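Local coordinates for protein alpha-ketoglutarate-dependent non-heme iron oxygenase EasH (Aspergillus japonicus, PDB 5M0T) that probably catalyses an oxidative step of cycloclavine biosynthesis as a non-heme iron(II) oxygenase that uses 2-oxoglutarate as cosubstrate, at residues 47-52 with 221-226; 54-59 with 117-122; 76-81 with 236-241. All coordinates share one frame; numbering follows the deposited sequence.

Contact 1: 47-52 with 221-226. With AKG (2-oxoglutaric acid), chain D.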
loop_
_atom_site.group_PDB
_atom_site.type_symbol
_atom_site.label_atom_id
_atom_site.label_comp_id
_atom_site.label_asym_id
_atom_site.label_seq_id
_atom_site.Cartn_x
_atom_site.Cartn_y
_atom_site.Cartn_z
ATOM N N ARG A 47 2.463 26.079 18.960
ATOM C CA ARG A 47 1.601 26.310 17.793
ATOM C C ARG A 47 0.858 25.051 17.341
ATOM O O ARG A 47 -0.328 25.123 17.030
ATOM C CB ARG A 47 2.382 26.933 16.617
ATOM C CG ARG A 47 2.574 28.437 16.750
ATOM C CD ARG A 47 3.239 29.043 15.529
ATOM N NE ARG A 47 4.597 28.524 15.325
ATOM C CZ ARG A 47 5.026 27.815 14.275
ATOM N NH1 ARG A 47 4.226 27.509 13.252
ATOM N NH2 ARG A 47 6.297 27.419 14.233
ATOM N N PHE A 48 1.542 23.907 17.317
ATOM C CA PHE A 48 0.891 22.638 16.984
ATOM C C PHE A 48 -0.229 22.315 17.980
ATOM O O PHE A 48 -1.345 22.016 17.571
ATOM C CB PHE A 48 1.905 21.485 16.933
ATOM C CG PHE A 48 1.322 20.186 16.440
ATOM C CD1 PHE A 48 0.844 20.081 15.142
ATOM C CD2 PHE A 48 1.247 19.072 17.272
ATOM C CE1 PHE A 48 0.300 18.901 14.680
ATOM C CE2 PHE A 48 0.712 17.884 16.813
ATOM C CZ PHE A 48 0.241 17.796 15.518
ATOM N N ASN A 49 0.069 22.409 19.275
ATOM C CA ASN A 49 -0.959 22.252 20.323
ATOM C C ASN A 49 -2.157 23.184 20.128
ATOM O O ASN A 49 -3.295 22.734 20.232
ATOM C CB ASN A 49 -0.365 22.436 21.730
ATOM C CG ASN A 49 0.387 21.200 22.216
ATOM O OD1 ASN A 49 0.063 20.072 21.846
ATOM N ND2 ASN A 49 1.405 21.414 23.041
ATOM N N GLY A 50 -1.898 24.460 19.829
ATOM C CA GLY A 50 -2.961 25.424 19.522
ATOM C C GLY A 50 -3.898 24.953 18.417
ATOM O O GLY A 50 -5.118 25.012 18.574
ATOM N N GLU A 51 -3.320 24.469 17.313
ATOM C CA GLU A 51 -4.084 23.916 16.178
ATOM C C GLU A 51 -4.876 22.644 16.538
ATOM O O GLU A 51 -6.006 22.461 16.086
ATOM C CB GLU A 51 -3.150 23.611 14.982
ATOM C CG GLU A 51 -2.543 24.842 14.310
ATOM C CD GLU A 51 -1.932 24.564 12.929
ATOM O OE1 GLU A 51 -1.032 23.690 12.798
ATOM O OE2 GLU A 51 -2.358 25.239 11.960
ATOM N N ILE A 52 -4.265 21.775 17.337
ATOM C CA ILE A 52 -4.830 20.454 17.674
ATOM C C ILE A 52 -5.978 20.494 18.699
ATOM O O ILE A 52 -6.969 19.773 18.536
ATOM C CB ILE A 52 -3.710 19.494 18.165
ATOM C CG1 ILE A 52 -2.812 19.106 16.987
ATOM C CG2 ILE A 52 -4.259 18.240 18.848
ATOM C CD1 ILE A 52 -3.519 18.476 15.802
ATOM N N LEU A 221 -2.339 15.207 32.063
ATOM C CA LEU A 221 -2.650 14.652 30.747
ATOM C C LEU A 221 -1.362 14.618 29.943
ATOM O O LEU A 221 -0.816 15.670 29.606
ATOM C CB LEU A 221 -3.677 15.503 30.009
ATOM C CG LEU A 221 -5.020 15.680 30.697
ATOM C CD1 LEU A 221 -5.521 17.088 30.396
ATOM C CD2 LEU A 221 -6.042 14.605 30.307
ATOM N N ARG A 222 -0.890 13.413 29.641
ATOM C CA ARG A 222 0.383 13.197 28.935
ATOM C C ARG A 222 0.092 13.108 27.434
ATOM O O ARG A 222 -0.576 12.184 26.997
ATOM C CB ARG A 222 1.072 11.940 29.510
ATOM C CG ARG A 222 2.257 11.347 28.753
ATOM C CD ARG A 222 1.789 10.604 27.518
ATOM N NE ARG A 222 2.560 9.441 27.177
ATOM C CZ ARG A 222 2.338 8.692 26.097
ATOM N NH1 ARG A 222 1.370 8.979 25.213
ATOM N NH2 ARG A 222 3.120 7.648 25.886
ATOM N N ARG A 223 0.558 14.088 26.659
ATOM C CA ARG A 223 0.223 14.177 25.237
ATOM C C ARG A 223 1.430 13.816 24.378
ATOM O O ARG A 223 2.450 14.497 24.425
ATOM C CB ARG A 223 -0.261 15.579 24.881
ATOM C CG ARG A 223 -0.618 15.727 23.406
ATOM C CD ARG A 223 -1.691 16.760 23.078
ATOM N NE ARG A 223 -1.738 17.935 23.947
ATOM C CZ ARG A 223 -2.477 19.019 23.698
ATOM N NH1 ARG A 223 -3.230 19.113 22.595
ATOM N NH2 ARG A 223 -2.450 20.035 24.553
ATOM N N GLY A 224 1.306 12.738 23.612
ATOM C CA GLY A 224 2.331 12.312 22.659
ATOM C C GLY A 224 1.876 12.521 21.229
ATOM O O GLY A 224 0.684 12.709 20.979
ATOM N N PHE A 225 2.825 12.465 20.293
ATOM C CA PHE A 225 2.560 12.752 18.879
ATOM C C PHE A 225 3.310 11.760 17.998
ATOM O O PHE A 225 4.406 12.063 17.532
ATOM C CB PHE A 225 2.971 14.209 18.614
ATOM C CG PHE A 225 2.925 14.639 17.179
ATOM C CD1 PHE A 225 2.016 14.118 16.274
ATOM C CD2 PHE A 225 3.791 15.629 16.741
ATOM C CE1 PHE A 225 1.998 14.547 14.960
ATOM C CE2 PHE A 225 3.777 16.057 15.433
ATOM C CZ PHE A 225 2.880 15.516 14.540
ATOM N N PRO A 226 2.759 10.542 17.821
ATOM C CA PRO A 226 3.356 9.592 16.888
ATOM C C PRO A 226 3.178 10.033 15.450
ATOM O O PRO A 226 2.087 10.401 15.054
ATOM C CB PRO A 226 2.565 8.296 17.133
ATOM C CG PRO A 226 1.297 8.747 17.780
ATOM C CD PRO A 226 1.744 9.876 18.661
HETATM C C1 AKG D . 0.990 2.733 19.289
HETATM O O1 AKG D . 1.298 1.973 18.372
HETATM O O2 AKG D . -0.236 3.128 19.541
HETATM C C2 AKG D . 2.016 3.333 20.261
HETATM O O5 AKG D . 3.074 2.751 20.401
HETATM C C3 AKG D . 1.733 4.621 20.992
HETATM C C4 AKG D . 2.808 4.963 22.010
HETATM C C5 AKG D . 2.549 6.226 22.785
HETATM O O3 AKG D . 1.568 6.985 22.356
HETATM O O4 AKG D . 3.224 6.518 23.746
#
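Phe48 and Phe225 lay their rings face to face, centroids 4.4 Å apart and planes 28° from parallel. Phe48 CE2 sits over the centre of the Phe225 ring, and the closest atoms are Phe48 CZ and Phe225 CZ at 3.6 Å. Ile52 CG1 lies over a face of the Phe48 ring, offset toward its rim. The Arg223 guanidinium takes Asn49 OD1 over its centre, 3.3 Å from Arg223 CZ. Amide and guanidinium are stacked, so this oxygen makes no hydrogen bond to the arginine. At the guanidinium edge lies Ile52 CG2, while salt bridges to Asp53 and Glu121 hold the charge.

Helix 42-52 here packs on strand 222-231 of the main sheet of the cupin-type double-stranded beta-helix, as in phytanoyl-CoA dioxygenases. The short segments run nearly perpendicular, at 97°. Both phenylalanines have CG anti to the backbone N, which points each ring at the other segment.

Neighbouring Arg222 turns to the pocket instead. The 2-oxoglutarate carboxylate lies at the edge of its guanidinium, near the plane. Arg222 NH2 is modelled 2.4 Å from O4 of 2-oxoglutarate, too short to trust as a length. Arg222 NH1 gives O3 a weak hydrogen bond of 3.5 Å.

Contact 2: 54-59 with 117-122; sequences PHMKQW and SSVLET. With AKG (2-oxoglutaric acid), chain D.
Val119 meets Met56 first along segment 117-122. Val119 CG1 lies 3.8 Å from Met56 CE, with Met56 SD almost as near. CG1 is the branch that meets the methionine because it stands anti to the backbone N (chi1 179°). The two side chains cross at about a right angle. The methionine reaches over from the loop after helix 42-52. Its chain is bent at both chi2 and chi3, and this folded shape brings the terminal methyl up to the strand. Met56 CE is also 3.8 Å from the backbone oxygen Val119 O. Leu77 of strand 75-77 touches Met56 as well.

Next comes Leu120, whose backbone bonds to Gly224 on strand 222-231. Its side chain belongs to the 2-oxoglutarate pocket, and Leu120 CD1 approaches O3 of the cosubstrate to 3.3 Å. Val119 and Leu120 thus serve different sides of one strand, as expected of a beta-strand in the double-stranded beta-helix.

Glu121 returns to the methionine. Glu121 CB is 4.0 Å from Met56 CE, so the aliphatic base of the side chain does the touching. The carboxylate has its partner elsewhere, in Arg223.

No hydrogen bond joins the two segments. The loop is held against the strand here by apolar contact of one methionine end. On the cosubstrate side, Leu120 gives 2-oxoglutarate an apolar neighbour; hydrogen bonds to the ligand come from other pocket residues, among them Thr169 and Gln129.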
loop_
_atom_site.group_PDB
_atom_site.type_symbol
_atom_site.label_atom_id
_atom_site.label_comp_id
_atom_site.label_asym_id
_atom_site.label_seq_id
_atom_site.Cartn_x
_atom_site.Cartn_y
_atom_site.Cartn_z
ATOM N N PRO A 54 -8.858 21.919 19.727
ATOM C CA PRO A 54 -10.312 21.816 19.563
ATOM C C PRO A 54 -10.888 20.576 18.836
ATOM O O PRO A 54 -12.112 20.433 18.827
ATOM C CB PRO A 54 -10.670 23.100 18.785
ATOM C CG PRO A 54 -9.450 23.963 18.829
ATOM C CD PRO A 54 -8.312 23.000 18.890
ATOM N N HIS A 55 -10.064 19.695 18.266
ATOM C CA HIS A 55 -10.582 18.513 17.538
ATOM C C HIS A 55 -10.476 17.162 18.291
ATOM O O HIS A 55 -10.895 16.122 17.749
ATOM C CB HIS A 55 -9.871 18.360 16.183
ATOM C CG HIS A 55 -9.913 19.573 15.314
ATOM N ND1 HIS A 55 -10.911 19.794 14.392
ATOM C CD2 HIS A 55 -9.074 20.629 15.224
ATOM C CE1 HIS A 55 -10.692 20.947 13.784
ATOM N NE2 HIS A 55 -9.582 21.470 14.270
ATOM N N MET A 56 -9.913 17.159 19.506
ATOM C CA MET A 56 -9.635 15.892 20.235
ATOM C C MET A 56 -10.910 15.216 20.767
ATOM O O MET A 56 -11.870 15.902 21.130
ATOM C CB MET A 56 -8.652 16.129 21.407
ATOM C CG MET A 56 -7.237 16.553 21.009
ATOM S SD MET A 56 -6.297 15.233 20.200
ATOM C CE MET A 56 -5.857 14.190 21.601
ATOM N N LYS A 57 -10.907 13.879 20.801
ATOM C CA LYS A 57 -11.987 13.096 21.433
ATOM C C LYS A 57 -11.580 11.644 21.767
ATOM O O LYS A 57 -10.503 11.183 21.408
ATOM C CB LYS A 57 -13.292 13.143 20.593
ATOM C CG LYS A 57 -13.413 12.151 19.437
ATOM C CD LYS A 57 -12.260 12.217 18.457
ATOM C CE LYS A 57 -12.479 11.215 17.338
ATOM N NZ LYS A 57 -11.175 10.745 16.811
ATOM N N GLN A 58 -12.474 10.941 22.456
ATOM C CA GLN A 58 -12.254 9.553 22.875
ATOM C C GLN A 58 -12.317 8.588 21.677
ATOM O O GLN A 58 -13.041 8.838 20.711
ATOM C CB GLN A 58 -13.300 9.163 23.946
ATOM C CG GLN A 58 -13.030 7.858 24.695
ATOM C CD GLN A 58 -11.756 7.881 25.539
ATOM O OE1 GLN A 58 -11.244 8.943 25.908
ATOM N NE2 GLN A 58 -11.239 6.700 25.853
ATOM N N TRP A 59 -11.544 7.500 21.744
ATOM C CA TRP A 59 -11.635 6.413 20.753
ATOM C C TRP A 59 -13.001 5.704 20.852
ATOM O O TRP A 59 -13.370 5.213 21.934
ATOM C CB TRP A 59 -10.506 5.390 20.961
ATOM C CG TRP A 59 -10.634 4.160 20.085
ATOM C CD1 TRP A 59 -11.289 2.990 20.387
ATOM C CD2 TRP A 59 -10.106 3.988 18.764
ATOM N NE1 TRP A 59 -11.199 2.109 19.337
ATOM C CE2 TRP A 59 -10.479 2.692 18.326
ATOM C CE3 TRP A 59 -9.355 4.802 17.906
ATOM C CZ2 TRP A 59 -10.116 2.191 17.066
ATOM C CZ3 TRP A 59 -9.000 4.315 16.663
ATOM C CH2 TRP A 59 -9.382 3.017 16.249
ATOM N N SER A 117 -0.497 9.301 11.520
ATOM C CA SER A 117 -0.019 10.202 12.542
ATOM C C SER A 117 -1.181 10.540 13.446
ATOM O O SER A 117 -2.303 10.735 12.969
ATOM C CB SER A 117 0.549 11.489 11.918
ATOM O OG SER A 117 1.303 12.203 12.879
ATOM N N SER A 118 -0.910 10.606 14.745
ATOM C CA SER A 118 -1.940 10.857 15.734
ATOM C C SER A 118 -1.406 11.729 16.831
ATOM O O SER A 118 -0.206 11.791 17.051
ATOM C CB SER A 118 -2.445 9.537 16.360
ATOM O OG SER A 118 -2.693 8.547 15.362
ATOM N N VAL A 119 -2.310 12.417 17.508
ATOM C CA VAL A 119 -2.044 12.945 18.832
ATOM C C VAL A 119 -2.692 11.964 19.804
ATOM O O VAL A 119 -3.878 11.660 19.659
ATOM C CB VAL A 119 -2.629 14.353 18.983
ATOM C CG1 VAL A 119 -2.375 14.908 20.379
ATOM C CG2 VAL A 119 -2.039 15.252 17.893
ATOM N N LEU A 120 -1.914 11.465 20.768
ATOM C CA LEU A 120 -2.392 10.481 21.737
ATOM C C LEU A 120 -2.234 11.009 23.164
ATOM O O LEU A 120 -1.118 11.088 23.677
ATOM C CB LEU A 120 -1.651 9.146 21.575
ATOM C CG LEU A 120 -1.772 8.378 20.240
ATOM C CD1 LEU A 120 -1.002 7.062 20.329
ATOM C CD2 LEU A 120 -3.213 8.110 19.812
ATOM N N GLU A 121 -3.356 11.345 23.799
ATOM C CA GLU A 121 -3.376 11.898 25.152
ATOM C C GLU A 121 -3.877 10.826 26.163
ATOM O O GLU A 121 -5.000 10.319 26.037
ATOM C CB GLU A 121 -4.268 13.151 25.171
ATOM C CG GLU A 121 -3.778 14.282 26.065
ATOM C CD GLU A 121 -4.552 15.579 25.862
ATOM O OE1 GLU A 121 -5.732 15.619 26.291
ATOM O OE2 GLU A 121 -3.994 16.552 25.287
ATOM N N THR A 122 -3.048 10.477 27.140
ATOM C CA THR A 122 -3.428 9.491 28.164
ATOM C C THR A 122 -3.835 10.228 29.437
ATOM O O THR A 122 -3.125 11.111 29.903
ATOM C CB THR A 122 -2.295 8.489 28.469
ATOM O OG1 THR A 122 -1.158 9.180 29.001
ATOM C CG2 THR A 122 -1.860 7.760 27.204
HETATM C C1 AKG D . 0.990 2.733 19.289
HETATM O O1 AKG D . 1.298 1.973 18.372
HETATM O O2 AKG D . -0.236 3.128 19.541
HETATM C C2 AKG D . 2.016 3.333 20.261
HETATM O O5 AKG D . 3.074 2.751 20.401
HETATM C C3 AKG D . 1.733 4.621 20.992
HETATM C C4 AKG D . 2.808 4.963 22.010
HETATM C C5 AKG D . 2.549 6.226 22.785
HETATM O O3 AKG D . 1.568 6.985 22.356
HETATM O O4 AKG D . 3.224 6.518 23.746
#

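Contact 3: 76-81 with 236-241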
loop_
_atom_site.group_PDB
_atom_site.type_symbol
_atom_site.label_atom_id
_atom_site.label_comp_id
_atom_site.label_asym_id
_atom_site.label_seq_id
_atom_site.Cartn_x
_atom_site.Cartn_y
_atom_site.Cartn_z
ATOM N N GLN A 76 -7.532 10.184 21.035
ATOM C CA GLN A 76 -6.775 10.207 19.789
ATOM C C GLN A 76 -7.427 11.061 18.700
ATOM O O GLN A 76 -8.657 11.131 18.591
ATOM C CB GLN A 76 -6.474 8.779 19.273
ATOM C CG GLN A 76 -7.657 7.970 18.716
ATOM C CD GLN A 76 -7.987 8.212 17.235
ATOM O OE1 GLN A 76 -7.131 8.587 16.437
ATOM N NE2 GLN A 76 -9.243 7.982 16.867
ATOM N N LEU A 77 -6.574 11.726 17.924
ATOM C CA LEU A 77 -6.951 12.383 16.677
ATOM C C LEU A 77 -5.940 11.945 15.633
ATOM O O LEU A 77 -4.750 11.995 15.896
ATOM C CB LEU A 77 -6.899 13.900 16.832
ATOM C CG LEU A 77 -7.235 14.747 15.588
ATOM C CD1 LEU A 77 -8.704 14.599 15.201
ATOM C CD2 LEU A 77 -6.860 16.197 15.832
ATOM N N SER A 78 -6.415 11.520 14.463
ATOM C CA SER A 78 -5.565 11.105 13.359
ATOM C C SER A 78 -5.946 11.873 12.079
ATOM O O SER A 78 -6.681 12.832 12.150
ATOM C CB SER A 78 -5.657 9.593 13.205
ATOM O OG SER A 78 -5.213 8.971 14.394
ATOM N N SER A 79 -5.422 11.479 10.924
ATOM C CA SER A 79 -5.586 12.258 9.682
ATOM C C SER A 79 -5.301 13.765 9.931
ATOM O O SER A 79 -6.133 14.645 9.646
ATOM C CB SER A 79 -6.985 12.015 9.094
ATOM O OG SER A 79 -7.221 10.625 8.907
ATOM N N LEU A 80 -4.116 14.018 10.493
ATOM C CA LEU A 80 -3.676 15.345 10.938
ATOM C C LEU A 80 -3.269 16.310 9.810
ATOM O O LEU A 80 -3.147 17.502 10.065
ATOM C CB LEU A 80 -2.512 15.229 11.924
ATOM C CG LEU A 80 -2.746 14.456 13.227
ATOM C CD1 LEU A 80 -1.460 14.318 14.028
ATOM C CD2 LEU A 80 -3.811 15.136 14.064
ATOM N N PRO A 81 -3.055 15.818 8.575
ATOM C CA PRO A 81 -3.017 16.786 7.475
ATOM C C PRO A 81 -4.300 17.616 7.329
ATOM O O PRO A 81 -4.246 18.765 6.862
ATOM C CB PRO A 81 -2.814 15.902 6.250
ATOM C CG PRO A 81 -2.007 14.768 6.758
ATOM C CD PRO A 81 -2.551 14.501 8.139
ATOM N N PRO A 236 -0.943 2.749 3.151
ATOM C CA PRO A 236 -1.091 3.555 4.355
ATOM C C PRO A 236 -2.302 3.193 5.239
ATOM O O PRO A 236 -3.366 2.825 4.730
ATOM C CB PRO A 236 -1.276 4.972 3.800
ATOM C CG PRO A 236 -0.594 4.956 2.482
ATOM C CD PRO A 236 -0.858 3.586 1.940
ATOM N N VAL A 237 -2.139 3.323 6.547
ATOM C CA VAL A 237 -3.255 3.172 7.473
ATOM C C VAL A 237 -4.302 4.285 7.266
ATOM O O VAL A 237 -5.506 4.021 7.354
ATOM C CB VAL A 237 -2.762 3.122 8.933
ATOM C CG1 VAL A 237 -3.922 3.221 9.911
ATOM C CG2 VAL A 237 -1.979 1.837 9.175
ATOM N N GLU A 238 -3.840 5.504 6.974
ATOM C CA GLU A 238 -4.718 6.652 6.730
ATOM C C GLU A 238 -4.905 6.921 5.249
ATOM O O GLU A 238 -3.925 7.081 4.523
ATOM C CB GLU A 238 -4.147 7.890 7.394
ATOM C CG GLU A 238 -4.189 7.818 8.914
ATOM C CD GLU A 238 -3.492 8.985 9.575
ATOM O OE1 GLU A 238 -3.105 9.956 8.870
ATOM O OE2 GLU A 238 -3.307 8.923 10.813
ATOM N N ALA A 239 -6.164 6.981 4.815
ATOM C CA ALA A 239 -6.509 7.118 3.401
ATOM C C ALA A 239 -6.315 8.538 2.902
ATOM O O ALA A 239 -6.765 9.485 3.527
ATOM C CB ALA A 239 -7.948 6.682 3.151
ATOM N N SER A 240 -5.654 8.665 1.762
ATOM C CA SER A 240 -5.404 9.967 1.140
ATOM C C SER A 240 -6.640 10.539 0.436
ATOM O O SER A 240 -6.716 11.750 0.226
ATOM C CB SER A 240 -4.234 9.866 0.164
ATOM O OG SER A 240 -4.498 8.914 -0.843
ATOM N N VAL A 241 -7.612 9.684 0.098
ATOM C CA VAL A 241 -8.901 10.151 -0.443
ATOM C C VAL A 241 -9.755 10.966 0.540
ATOM O O VAL A 241 -10.713 11.579 0.110
ATOM C CB VAL A 241 -9.797 9.007 -0.982
ATOM C CG1 VAL A 241 -9.103 8.255 -2.100
ATOM C CG2 VAL A 241 -10.246 8.064 0.134
HETATM O O HOH W 1 -2.333 11.908 10.375
#
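A buried carboxylate joins segment 76-81, which begins on the outermost strand of the main sheet within this chain, to the loop that follows strand 222-231 in the double-stranded beta-helix. The carboxylate is that of Glu238. Glu238 OE2 accepts a weak but nearly straight hydrogen bond from Ser79 N, 3.3 Å long with an angle of 168° at the hydrogen. Glu238 OE2 also lies 3.4 Å from Ser78 CB. The glutamate chain beyond CG is extended, and this carries the acid across to the turn.

The other oxygen works through water. Glu238 OE1 accepts a hydrogen bond from a water at 2.6 Å, and that water accepts one from Leu80 N at 2.8 Å. The carboxylate therefore engages two successive backbone N-H groups, one directly and one through water. Ser79 has positive phi and psi, which turns the chain sharply here.

Glu238 OE2 also receives hydrogen bonds from Thr116 and from Ser117 N, which would help to stabilise a negative charge in this buried place. Ser78 OG turns elsewhere, donating to Gln76 OE1 at 2.8 Å and pairing with Ser118.

Asp275 of the second subunit bonds to Ser78 N and Ser79 OG, so the turn is part of the subunit interface. Within the chain, strand 112-122 lies beside strand 75-77 and supplies Thr116 and Ser117. The Leu80 side chain packs on Phe48 and Ile52 of helix 42-52 and on Phe87 of helix 85-91.

How the contacts relate
All three contacts reach the main sheet, where strand 112-122 runs between strands 222-231 and 75-77. Contacts 1 and 3 are buried, whereas contact 2 is partly buried. Their chemistry differs. Contact 1 combines ring stacking with charged groups, contact 2 is apolar, and contact 3 is polar and uses water. Contacts 1 and 2 lie on neighbouring strands, and both touch 2-oxoglutarate. Contacts 2 and 3 also share neighbouring strands, and both touch the second subunit. Contacts 1 and 3 meet through apolar side chains: Leu80 packs on Phe225, and Ile52 on Leu77. The polar turn of contact 3 thus borders the helix packing of contact 1.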